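Local coordinates for integron Cassette Protein Hfx_Cass5 (Unidentified, PDB 3IF4) that is of unknown function but forms a two-chain assembly and is encoded by a mobile integron gene cassette from a sewage outfall, at residues I30-D33 with R37-V40. Sequence-based numbering, arbitrary orientation.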
ATOM      1  N   ILE A  30     -15.410  15.293  -1.493  1.00 24.49           N
ATOM      2  CA  ILE A  30     -14.768  14.117  -0.921  1.00 26.95           C
ATOM      3  C   ILE A  30     -15.754  12.969  -1.076  1.00 30.63           C
ATOM      4  O   ILE A  30     -16.927  13.083  -0.693  1.00 26.14           O
ATOM      5  CB  ILE A  30     -14.426  14.303   0.566  1.00 34.86           C
ATOM      6  CG1 ILE A  30     -13.584  15.565   0.777  1.00 33.68           C
ATOM      7  CG2 ILE A  30     -13.718  13.056   1.116  1.00 32.50           C
ATOM      8  CD1 ILE A  30     -12.195  15.464   0.212  1.00 41.73           C
ATOM      9  N   GLU A  31     -15.285  11.877  -1.664  1.00 24.67           N
ATOM     10  CA  GLU A  31     -16.144  10.735  -1.948  1.00 25.98           C
ATOM     11  C   GLU A  31     -15.422   9.404  -1.766  1.00 36.00           C
ATOM     12  O   GLU A  31     -14.305   9.215  -2.258  1.00 30.81           O
ATOM     13  CB  GLU A  31     -16.692  10.819  -3.373  1.00 24.91           C
ATOM     14  CG  GLU A  31     -17.235   9.486  -3.893  1.00 30.96           C
ATOM     15  CD  GLU A  31     -18.223   9.647  -5.052  1.00 36.24           C
ATOM     16  OE1 GLU A  31     -18.268  10.731  -5.675  1.00 31.74           O
ATOM     17  OE2 GLU A  31     -18.963   8.679  -5.333  1.00 35.54           O
ATOM     18  N   ILE A  32     -16.060   8.486  -1.046  1.00 31.83           N
ATOM     19  CA  ILE A  32     -15.593   7.110  -0.989  1.00 28.85           C
ATOM     20  C   ILE A  32     -16.399   6.324  -2.012  1.00 34.62           C
ATOM     21  O   ILE A  32     -17.627   6.224  -1.902  1.00 31.97           O
ATOM     22  CB  ILE A  32     -15.764   6.509   0.410  1.00 27.53           C
ATOM     23  CG1 ILE A  32     -14.816   7.201   1.387  1.00 25.18           C
ATOM     24  CG2 ILE A  32     -15.485   5.013   0.387  1.00 29.52           C
ATOM     25  CD1 ILE A  32     -15.022   6.793   2.823  1.00 31.71           C
ATOM     26  N   ASP A  33     -15.723   5.788  -3.026  1.00 26.72           N
ATOM     27  CA  ASP A  33     -16.439   5.146  -4.122  1.00 30.96           C
ATOM     28  C   ASP A  33     -16.881   3.724  -3.768  1.00 35.48           C
ATOM     29  O   ASP A  33     -16.684   3.267  -2.637  1.00 32.46           O
ATOM     30  CB  ASP A  33     -15.623   5.171  -5.422  1.00 32.81           C
ATOM     31  CG  ASP A  33     -14.372   4.310  -5.353  1.00 34.29           C
ATOM     32  OD1 ASP A  33     -14.227   3.507  -4.409  1.00 37.81           O
ATOM     33  OD2 ASP A  33     -13.533   4.440  -6.262  1.00 39.68           O
ATOM     34  N   ARG A  37     -12.271   3.199  -2.307  1.00 28.21           N
ATOM     35  CA  ARG A  37     -11.244   4.235  -2.440  1.00 34.05           C
ATOM     36  C   ARG A  37     -11.791   5.625  -2.064  1.00 34.86           C
ATOM     37  O   ARG A  37     -12.957   5.938  -2.311  1.00 26.85           O
ATOM     38  CB  ARG A  37     -10.681   4.248  -3.862  1.00 33.14           C
ATOM     39  CG  ARG A  37     -10.182   2.886  -4.318  1.00 34.28           C
ATOM     40  CD  ARG A  37      -9.620   2.932  -5.717  1.00 38.74           C
ATOM     41  NE  ARG A  37     -10.605   3.400  -6.689  1.00 43.99           N
ATOM     42  CZ  ARG A  37     -10.395   3.433  -8.001  1.00 53.12           C
ATOM     43  NH1 ARG A  37      -9.232   3.019  -8.494  1.00 60.97           N
ATOM     44  NH2 ARG A  37     -11.341   3.875  -8.823  1.00 51.86           N
ATOM     45  N   ILE A  38     -10.954   6.449  -1.447  1.00 26.76           N
ATOM     46  CA  ILE A  38     -11.368   7.805  -1.134  1.00 26.09           C
ATOM     47  C   ILE A  38     -10.872   8.776  -2.204  1.00 28.39           C
ATOM     48  O   ILE A  38      -9.696   8.755  -2.589  1.00 29.21           O
ATOM     49  CB  ILE A  38     -10.937   8.250   0.282  1.00 23.80           C
ATOM     50  CG1 ILE A  38     -11.422   9.679   0.546  1.00 23.06           C
ATOM     51  CG2 ILE A  38      -9.430   8.129   0.457  1.00 23.81           C
ATOM     52  CD1 ILE A  38     -11.459  10.062   2.016  1.00 23.61           C
ATOM     53  N   HIS A  39     -11.791   9.616  -2.680  1.00 25.14           N
ATOM     54  CA  HIS A  39     -11.540  10.547  -3.775  1.00 23.90           C
ATOM     55  C   HIS A  39     -11.587  11.995  -3.313  1.00 32.94           C
ATOM     56  O   HIS A  39     -12.501  12.392  -2.587  1.00 29.57           O
ATOM     57  CB  HIS A  39     -12.590  10.364  -4.869  1.00 24.44           C
ATOM     58  CG  HIS A  39     -12.387   9.145  -5.718  1.00 25.40           C
ATOM     59  ND1 HIS A  39     -12.697   7.871  -5.281  1.00 29.11           N
ATOM     60  CD2 HIS A  39     -11.929   9.011  -6.982  1.00 26.05           C
ATOM     61  CE1 HIS A  39     -12.435   7.005  -6.243  1.00 30.62           C
ATOM     62  NE2 HIS A  39     -11.967   7.669  -7.286  1.00 36.75           N
ATOM     63  N   VAL A  40     -10.598  12.780  -3.739  1.00 25.15           N
ATOM     64  CA  VAL A  40     -10.586  14.211  -3.493  1.00 31.10           C
ATOM     65  C   VAL A  40     -10.640  14.948  -4.834  1.00 33.81           C
ATOM     66  O   VAL A  40      -9.727  14.839  -5.657  1.00 32.20           O
ATOM     67  CB  VAL A  40      -9.339  14.665  -2.699  1.00 33.97           C
ATOM     68  CG1 VAL A  40      -9.352  16.186  -2.527  1.00 29.24           C
ATOM     69  CG2 VAL A  40      -9.276  13.975  -1.347  1.00 22.19           C
TER
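Glu31 and His39 face each other as the hydrogen-bonded pair of an antiparallel beta hairpin: Glu31 N gives to His39 O at 3.0 Å, and His39 N returns a bond to Glu31 O. Toward the turn, Asp33 N reaches Arg37 O at 2.9 Å and continues the backbone pairing one step beyond the strand ends. Ile30–Val40 and Ile32–Ile38 are the flanking non-hydrogen-bonded pairs; between the bonds, Ile32 CA comes within 3.2 Å of Arg37 O in a CA-H...O contact.

The carboxylate of Asp33 closes the loop end. Its OD1 accepts Arg37 N at 2.9 Å from above the carboxylate plane, and weakly Thr35 N. With CG held between its own backbone N and carbonyl carbon (chi1 67°), the carboxylate is turned back toward the Arg37 backbone N and side chain. OD2, whose exact place is less sure, forms a salt bridge with Arg37 NE at the guanidinium edge, the two planes 29° apart. Replacing Asp33 with an alanine is likely to leave Arg37 N without its side-chain acceptor and, less certainly, the guanidinium without its salt-bridge partner.

On the face carrying the isoleucines and Val40, Ile30 and Val40 lie side by side, with Ile30 CD1 3.6 Å from Val40 CG2. With both side-chain torsions of Ile38 extended (chi1 -179°, chi2 161°), its CD1 comes within 3.9 Å of Ile30 CG2; Ile32 CG1 comes more loosely near Ile38 CB.

Strand 65-67 borders strand 38-42 in the sheet, its His67 ring meeting that of His39. Beyond strand 23-32, the second subunit extends the sheet with a parallel strand, while its Trp102, Leu109 and Tyr76 pack on Ile30, Ile32 and Ile38 respectively, making this hairpin part of the dimer interface.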